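Local coordinates for protein Pro-Pro endopeptidase (Paenibacillus alvei, PDB 6FPC) that cleaves peptide bonds between two prolines as a zinc-dependent secreted endopeptidase, cutting a cell-surface protein and perhaps regulating bacterial adhesion, at residues S36-D39 with A40-S43; P59-A62 with Y63-G66; H115-R119 with L120-E124. One frame throughout, in Å; residues are numbered along the deposited sequence.

Contact 1 (S36-D39 with A40-S43); sequences SILD and ALYS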
loop_
_atom_site.group_PDB
_atom_site.type_symbol
_atom_site.label_atom_id
_atom_site.label_comp_id
_atom_site.label_asym_id
_atom_site.label_seq_id
_atom_site.Cartn_x
_atom_site.Cartn_y
_atom_site.Cartn_z
ATOM N N SER A 36 1.794 -11.210 -12.646
ATOM C CA SER A 36 2.032 -10.310 -13.786
ATOM C C SER A 36 2.303 -8.866 -13.350
ATOM O O SER A 36 3.183 -8.210 -13.905
ATOM C CB SER A 36 0.865 -10.349 -14.767
ATOM O OG SER A 36 -0.371 -10.238 -14.085
ATOM N N ILE A 37 1.581 -8.403 -12.325
ATOM C CA ILE A 37 1.718 -7.067 -11.736
ATOM C C ILE A 37 3.039 -7.013 -10.951
ATOM O O ILE A 37 3.749 -6.015 -11.033
ATOM C CB ILE A 37 0.487 -6.765 -10.833
ATOM C CG1 ILE A 37 -0.834 -6.598 -11.658
ATOM C CG2 ILE A 37 0.739 -5.594 -9.885
ATOM C CD1 ILE A 37 -1.084 -5.335 -12.389
ATOM N N LEU A 38 3.361 -8.074 -10.184
ATOM C CA LEU A 38 4.623 -8.124 -9.424
ATOM C C LEU A 38 5.838 -8.107 -10.384
ATOM O O LEU A 38 6.805 -7.376 -10.137
ATOM C CB LEU A 38 4.663 -9.343 -8.482
ATOM C CG LEU A 38 3.633 -9.349 -7.332
ATOM C CD1 LEU A 38 3.519 -10.743 -6.695
ATOM C CD2 LEU A 38 3.969 -8.303 -6.273
ATOM N N ASP A 39 5.745 -8.849 -11.498
ATOM C CA ASP A 39 6.773 -8.915 -12.554
ATOM C C ASP A 39 7.026 -7.520 -13.127
ATOM O O ASP A 39 8.178 -7.065 -13.212
ATOM C CB ASP A 39 6.339 -9.880 -13.673
ATOM C CG ASP A 39 6.400 -11.363 -13.327
ATOM O OD1 ASP A 39 5.945 -12.185 -14.155
ATOM O OD2 ASP A 39 6.906 -11.704 -12.229
ATOM N N ALA A 40 5.928 -6.821 -13.467
ATOM C CA ALA A 40 5.952 -5.471 -14.004
ATOM C C ALA A 40 6.597 -4.512 -13.002
ATOM O O ALA A 40 7.428 -3.701 -13.403
ATOM C CB ALA A 40 4.540 -5.028 -14.350
ATOM N N LEU A 41 6.281 -4.644 -11.693
ATOM C CA LEU A 41 6.909 -3.808 -10.658
ATOM C C LEU A 41 8.430 -3.965 -10.677
ATOM O O LEU A 41 9.155 -2.966 -10.693
ATOM C CB LEU A 41 6.394 -4.178 -9.262
ATOM C CG LEU A 41 5.118 -3.530 -8.806
ATOM C CD1 LEU A 41 4.709 -4.119 -7.470
ATOM C CD2 LEU A 41 5.262 -1.988 -8.728
ATOM N N TYR A 42 8.906 -5.222 -10.682
ATOM C CA TYR A 42 10.329 -5.524 -10.719
ATOM C C TYR A 42 11.018 -4.941 -11.959
ATOM O O TYR A 42 12.133 -4.447 -11.830
ATOM C CB TYR A 42 10.586 -7.038 -10.635
ATOM C CG TYR A 42 12.047 -7.365 -10.423
ATOM C CD1 TYR A 42 12.614 -7.320 -9.152
ATOM C CD2 TYR A 42 12.877 -7.675 -11.499
ATOM C CE1 TYR A 42 13.957 -7.628 -8.947
ATOM C CE2 TYR A 42 14.231 -7.960 -11.309
ATOM C CZ TYR A 42 14.761 -7.950 -10.027
ATOM O OH TYR A 42 16.088 -8.225 -9.821
ATOM N N SER A 43 10.369 -4.986 -13.144
ATOM C CA SER A 43 10.961 -4.438 -14.374
ATOM C C SER A 43 11.204 -2.903 -14.315
ATOM O O SER A 43 12.057 -2.408 -15.052
ATOM C CB SER A 43 10.126 -4.804 -15.602
ATOM O OG SER A 43 8.950 -4.014 -15.669
#

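Contact 2 (P59-A62 with Y63-G66); sequences PELA and YLKG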
loop_
_atom_site.group_PDB
_atom_site.type_symbol
_atom_site.label_atom_id
_atom_site.label_comp_id
_atom_site.label_asym_id
_atom_site.label_seq_id
_atom_site.Cartn_x
_atom_site.Cartn_y
_atom_site.Cartn_z
ATOM N N PRO A 59 19.064 3.415 4.032
ATOM C CA PRO A 59 19.920 4.482 3.473
ATOM C C PRO A 59 19.231 5.450 2.516
ATOM O O PRO A 59 19.398 6.670 2.641
ATOM C CB PRO A 59 21.050 3.698 2.786
ATOM C CG PRO A 59 21.200 2.475 3.636
ATOM C CD PRO A 59 19.773 2.115 4.024
ATOM N N GLU A 60 18.427 4.922 1.601
ATOM C CA GLU A 60 17.727 5.758 0.630
ATOM C C GLU A 60 16.567 6.572 1.227
ATOM O O GLU A 60 16.058 7.451 0.539
ATOM C CB GLU A 60 17.272 4.944 -0.575
ATOM C CG GLU A 60 16.180 3.929 -0.293
ATOM C CD GLU A 60 15.762 3.189 -1.543
ATOM O OE1 GLU A 60 15.395 3.860 -2.537
ATOM O OE2 GLU A 60 15.816 1.939 -1.538
ATOM N N LEU A 61 16.140 6.281 2.479
ATOM C CA LEU A 61 15.055 7.052 3.123
ATOM C C LEU A 61 15.548 7.884 4.293
ATOM O O LEU A 61 14.750 8.617 4.886
ATOM C CB LEU A 61 13.864 6.153 3.550
ATOM C CG LEU A 61 13.116 5.414 2.423
ATOM C CD1 LEU A 61 12.020 4.530 2.999
ATOM C CD2 LEU A 61 12.524 6.377 1.399
ATOM N N ALA A 62 16.876 7.801 4.621
ATOM C CA ALA A 62 17.478 8.534 5.740
ATOM C C ALA A 62 17.263 10.034 5.626
ATOM O O ALA A 62 17.102 10.688 6.653
ATOM C CB ALA A 62 18.964 8.212 5.882
ATOM N N TYR A 63 17.160 10.559 4.385
ATOM C CA TYR A 63 16.934 11.986 4.131
ATOM C C TYR A 63 15.621 12.518 4.747
ATOM O O TYR A 63 15.485 13.727 4.909
ATOM C CB TYR A 63 17.043 12.300 2.609
ATOM C CG TYR A 63 15.834 11.922 1.783
ATOM C CD1 TYR A 63 14.828 12.853 1.514
ATOM C CD2 TYR A 63 15.670 10.622 1.300
ATOM C CE1 TYR A 63 13.701 12.506 0.766
ATOM C CE2 TYR A 63 14.549 10.270 0.539
ATOM C CZ TYR A 63 13.581 11.219 0.262
ATOM O OH TYR A 63 12.468 10.862 -0.464
ATOM N N LEU A 64 14.648 11.618 5.068
ATOM C CA LEU A 64 13.354 11.981 5.666
ATOM C C LEU A 64 13.411 12.110 7.207
ATOM O O LEU A 64 12.430 12.546 7.827
ATOM C CB LEU A 64 12.278 10.953 5.275
ATOM C CG LEU A 64 11.973 10.864 3.789
ATOM C CD1 LEU A 64 11.141 9.622 3.502
ATOM C CD2 LEU A 64 11.305 12.142 3.303
ATOM N N LYS A 65 14.530 11.716 7.810
ATOM C CA LYS A 65 14.694 11.790 9.269
ATOM C C LYS A 65 14.423 13.193 9.783
ATOM O O LYS A 65 14.926 14.157 9.219
ATOM C CB LYS A 65 16.071 11.314 9.719
ATOM C CG LYS A 65 16.165 9.789 9.732
ATOM C CD LYS A 65 17.516 9.287 10.246
ATOM C CE LYS A 65 17.720 7.827 9.927
ATOM N NZ LYS A 65 16.943 6.932 10.824
ATOM N N GLY A 66 13.514 13.281 10.749
ATOM C CA GLY A 66 13.150 14.541 11.399
ATOM C C GLY A 66 12.343 15.502 10.554
ATOM O O GLY A 66 12.236 16.668 10.908
HETATM O O HOH W 1 18.742 9.285 2.228
#

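Contact 3 (H115-R119 with L120-E124); sequences HAVDR and LVLNE. With CD (cadmium ion), chain F.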
loop_
_atom_site.group_PDB
_atom_site.type_symbol
_atom_site.label_atom_id
_atom_site.label_comp_id
_atom_site.label_asym_id
_atom_site.label_seq_id
_atom_site.Cartn_x
_atom_site.Cartn_y
_atom_site.Cartn_z
ATOM N N HIS A 115 0.223 1.496 -4.406
ATOM C CA HIS A 115 0.558 2.848 -4.849
ATOM C C HIS A 115 1.599 2.761 -5.986
ATOM O O HIS A 115 1.434 3.434 -7.007
ATOM C CB HIS A 115 1.099 3.733 -3.707
ATOM C CG HIS A 115 0.040 4.317 -2.809
ATOM N ND1 HIS A 115 -0.998 5.087 -3.314
ATOM C CD2 HIS A 115 -0.046 4.295 -1.458
ATOM C CE1 HIS A 115 -1.703 5.478 -2.262
ATOM N NE2 HIS A 115 -1.173 5.028 -1.121
ATOM N N ALA A 116 2.659 1.931 -5.814
ATOM C CA ALA A 116 3.698 1.759 -6.849
ATOM C C ALA A 116 3.102 1.159 -8.124
ATOM O O ALA A 116 3.458 1.590 -9.213
ATOM C CB ALA A 116 4.837 0.894 -6.321
ATOM N N VAL A 117 2.158 0.209 -7.993
ATOM C CA VAL A 117 1.452 -0.408 -9.136
ATOM C C VAL A 117 0.682 0.681 -9.901
ATOM O O VAL A 117 0.814 0.792 -11.125
ATOM C CB VAL A 117 0.490 -1.544 -8.669
ATOM C CG1 VAL A 117 -0.340 -2.098 -9.831
ATOM C CG2 VAL A 117 1.240 -2.671 -7.962
ATOM N N ASP A 118 -0.096 1.513 -9.167
ATOM C CA ASP A 118 -0.853 2.612 -9.770
ATOM C C ASP A 118 0.076 3.561 -10.548
ATOM O O ASP A 118 -0.161 3.809 -11.734
ATOM C CB ASP A 118 -1.581 3.396 -8.660
ATOM C CG ASP A 118 -2.539 4.461 -9.141
ATOM O OD1 ASP A 118 -3.053 4.339 -10.296
ATOM O OD2 ASP A 118 -2.811 5.399 -8.362
ATOM N N ARG A 119 1.156 4.036 -9.899
ATOM C CA ARG A 119 2.082 5.004 -10.510
ATOM C C ARG A 119 2.924 4.480 -11.627
ATOM O O ARG A 119 3.057 5.142 -12.665
ATOM C CB ARG A 119 3.028 5.608 -9.449
ATOM C CG ARG A 119 2.533 6.926 -8.887
ATOM C CD ARG A 119 3.406 7.372 -7.738
ATOM N NE ARG A 119 4.665 7.961 -8.200
ATOM C CZ ARG A 119 5.561 8.516 -7.389
ATOM N NH1 ARG A 119 5.340 8.567 -6.078
ATOM N NH2 ARG A 119 6.678 9.032 -7.882
ATOM N N LEU A 120 3.557 3.327 -11.393
ATOM C CA LEU A 120 4.591 2.802 -12.291
ATOM C C LEU A 120 4.201 1.667 -13.201
ATOM O O LEU A 120 4.921 1.418 -14.169
ATOM C CB LEU A 120 5.797 2.390 -11.440
ATOM C CG LEU A 120 6.317 3.463 -10.464
ATOM C CD1 LEU A 120 7.467 2.945 -9.679
ATOM C CD2 LEU A 120 6.776 4.746 -11.201
ATOM N N VAL A 121 3.089 0.994 -12.924
ATOM C CA VAL A 121 2.628 -0.107 -13.760
ATOM C C VAL A 121 1.402 0.281 -14.585
ATOM O O VAL A 121 1.376 0.011 -15.792
ATOM C CB VAL A 121 2.409 -1.432 -12.962
ATOM C CG1 VAL A 121 1.811 -2.536 -13.850
ATOM C CG2 VAL A 121 3.713 -1.910 -12.312
ATOM N N LEU A 122 0.416 0.935 -13.948
ATOM C CA LEU A 122 -0.876 1.239 -14.568
ATOM C C LEU A 122 -1.097 2.695 -15.036
ATOM O O LEU A 122 -2.247 3.094 -15.246
ATOM C CB LEU A 122 -2.001 0.807 -13.590
ATOM C CG LEU A 122 -2.023 -0.680 -13.165
ATOM C CD1 LEU A 122 -3.044 -0.918 -12.060
ATOM C CD2 LEU A 122 -2.244 -1.623 -14.346
ATOM N N ASN A 123 -0.017 3.467 -15.254
ATOM C CA ASN A 123 -0.098 4.847 -15.786
ATOM C C ASN A 123 -1.049 5.727 -14.987
ATOM O O ASN A 123 -1.840 6.470 -15.578
ATOM C CB ASN A 123 -0.540 4.851 -17.265
ATOM C CG ASN A 123 0.215 3.913 -18.163
ATOM O OD1 ASN A 123 -0.237 2.796 -18.483
ATOM N ND2 ASN A 123 1.370 4.362 -18.604
ATOM N N GLU A 124 -1.019 5.597 -13.649
ATOM C CA GLU A 124 -1.925 6.354 -12.763
ATOM C C GLU A 124 -3.398 6.118 -13.107
ATOM O O GLU A 124 -4.164 7.060 -13.303
ATOM C CB GLU A 124 -1.586 7.849 -12.734
ATOM C CG GLU A 124 -0.203 8.116 -12.167
ATOM C CD GLU A 124 0.152 9.577 -11.981
ATOM O OE1 GLU A 124 1.364 9.866 -11.898
ATOM O OE2 GLU A 124 -0.763 10.430 -11.898
HETATM CD CD CD F . -1.709 5.459 0.983
HETATM O O HOH W 2 3.090 8.097 -12.900
HETATM O O HOH W 3 0.028 6.074 1.882
#

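Contact 1 (S36-D39 with A40-S43)
The amphipathic helix 35-43 sets L38 and L41 three residues apart, so that L41 faces the zinc-binding helix 108-121, while L38 faces helix 7-10 and the nearby loops. Four successive i to i+4 backbone bonds of 3.0 to 3.1 Å tie S36-D39 to A40-S43: A40 N to S36 O, L41 N to I37 O, Y42 N to L38 O and S43 N to D39 O.

The two leucines meet only loosely, with CD2 of L38 4.4 Å from CD1 of L41. L41 has CG beside its own backbone N (chi1 -85°), and this lays the start of its side chain back along the preceding turn: CB of L41 comes within 3.3 Å of L38 O, and CG rests near the I37 carbonyl. Beyond that its methyls turn to T113 and V117, while L38 is enclosed by I6, L7, L10 and I33. Leucine suits both places, since its branched end can fill such apolar surroundings. A40 is small enough to let the helix approach V121; its CB sits 3.5 Å from both S36 O and I37 O. The ring of Y42 leads away from S36-D39, to K9 and L10.

S43 folds its hydroxyl back on the chain. OG of S43 donates to A40 O at 2.7 Å, its position between backbone N and carbonyl carbon (chi1 76°) placing it over the preceding turn. A short hydroxyl side chain is well suited to such a bond. The chemistry thus divides by side: apolar groups anchor the helix inward, whereas the exposed S43 adds a second kind of tie, from its hydroxyl to the main-chain carbonyl of A40.

Contact 2 (P59-A62 with Y63-G66)
The ring of Y63 carries L64 CG over one face, 3.8 Å above the plane and displaced toward the rim, while its edge takes E60 O and the oxygen of water 1, both in the ring plane. The nearest ring atom to that carbonyl is CE2 of Y63, 3.2 Å from E60 O, an approach in which the weakly positive rim of the ring would suit the oxygen. CG of Y63 lies between its backbone N and carbonyl carbon (chi1 78°), which folds the flat side chain back along the preceding residues.

Water 1 spans the same turn, donating to P59 O and accepting from Y63 N, and thereby bridges two groups that no direct bond joins. The backbone then closes twice at i to i+3 spacing: L64 N to L61 O and K65 N to A62 O are each 3.0 Å, with the donors well above the carbonyl planes. Such short-range bonds mark a tightly wound piece of the loop between strands 47-51 and 84-86.

L61 and L64 run side by side, CD2 of L61 4.1 Å from CD1 of L64. Leucine suits both places: the buried L61 packs on the sheet at A91 of strand 89-93, L64 on T56 and W79 of the loops. The lower chain of K65 lies along A62 O, with CG of K65 3.3 Å from it, and its amine bonds N57 OD1. E60 instead turns its carboxylate to K49 in a salt bridge.

Apolar contact and charge therefore fasten this surface loop to the sheet, while a water and two backbone bonds maintain its internal winding.

Contact 3 (H115-R119 with L120-E124)
V117 O is gripped by two backbone donors, V121 N and L122 N, each at 2.9 Å; the second lies nearly along the C=O axis. This shared acceptor accompanies a wider, pi-type turn, and the next carbonyl reaches further still: D118 O accepts from E124 N at 2.8 Å. In step with it, two side chains lie side by side, CG1 of V117 3.7 Å from CD1 of L122. Branched hydrocarbon suits this place, for L122 goes on to touch F157 of helix 153-166.

Residues 115-121 belong to helix 108-121, which carries the HExxH motif of the metalloprotease. H115, the second histidine of that motif, offers NE2 to the cadmium ion at 2.2 Å, and water 3 is a further ligand. H111, Y148 and E155 complete the protein side of the site, where zinc is also bound.

D118 has CG anti to the backbone N (chi1 -173°), which brings OD1 of D118 within 3.4 Å of E124 CA, while OD2 bonds S126 OG. The long side chain of R119 lets its guanidinium reach E87 in a salt bridge. Water 2 donates to both R119 O and E124 OE1, the latter at 2.7 Å, linking carboxylate to main-chain carbonyl.

Contacts 1, 2 and 3 follow one another along the chain. Contacts 1 and 3 lie on different helices, 35-43 and 108-121, with centres 11 Å apart, and they touch through apolar helix-to-helix packing: I37 CG2 meets V117 CG2 at 3.5 Å, and L41 packs on A116. The earlier helix thus backs the one that carries two catalytic zinc ligands, consistent with a part in the scaffold of the active site. Contact 2 stands apart, its centre about 26 Å from that of contact 1 and 23 Å from that of contact 3. It is a surface loop resting on strand 89-93 of the mixed sheet, the side chain of L64 about 14 Å from the zinc ion.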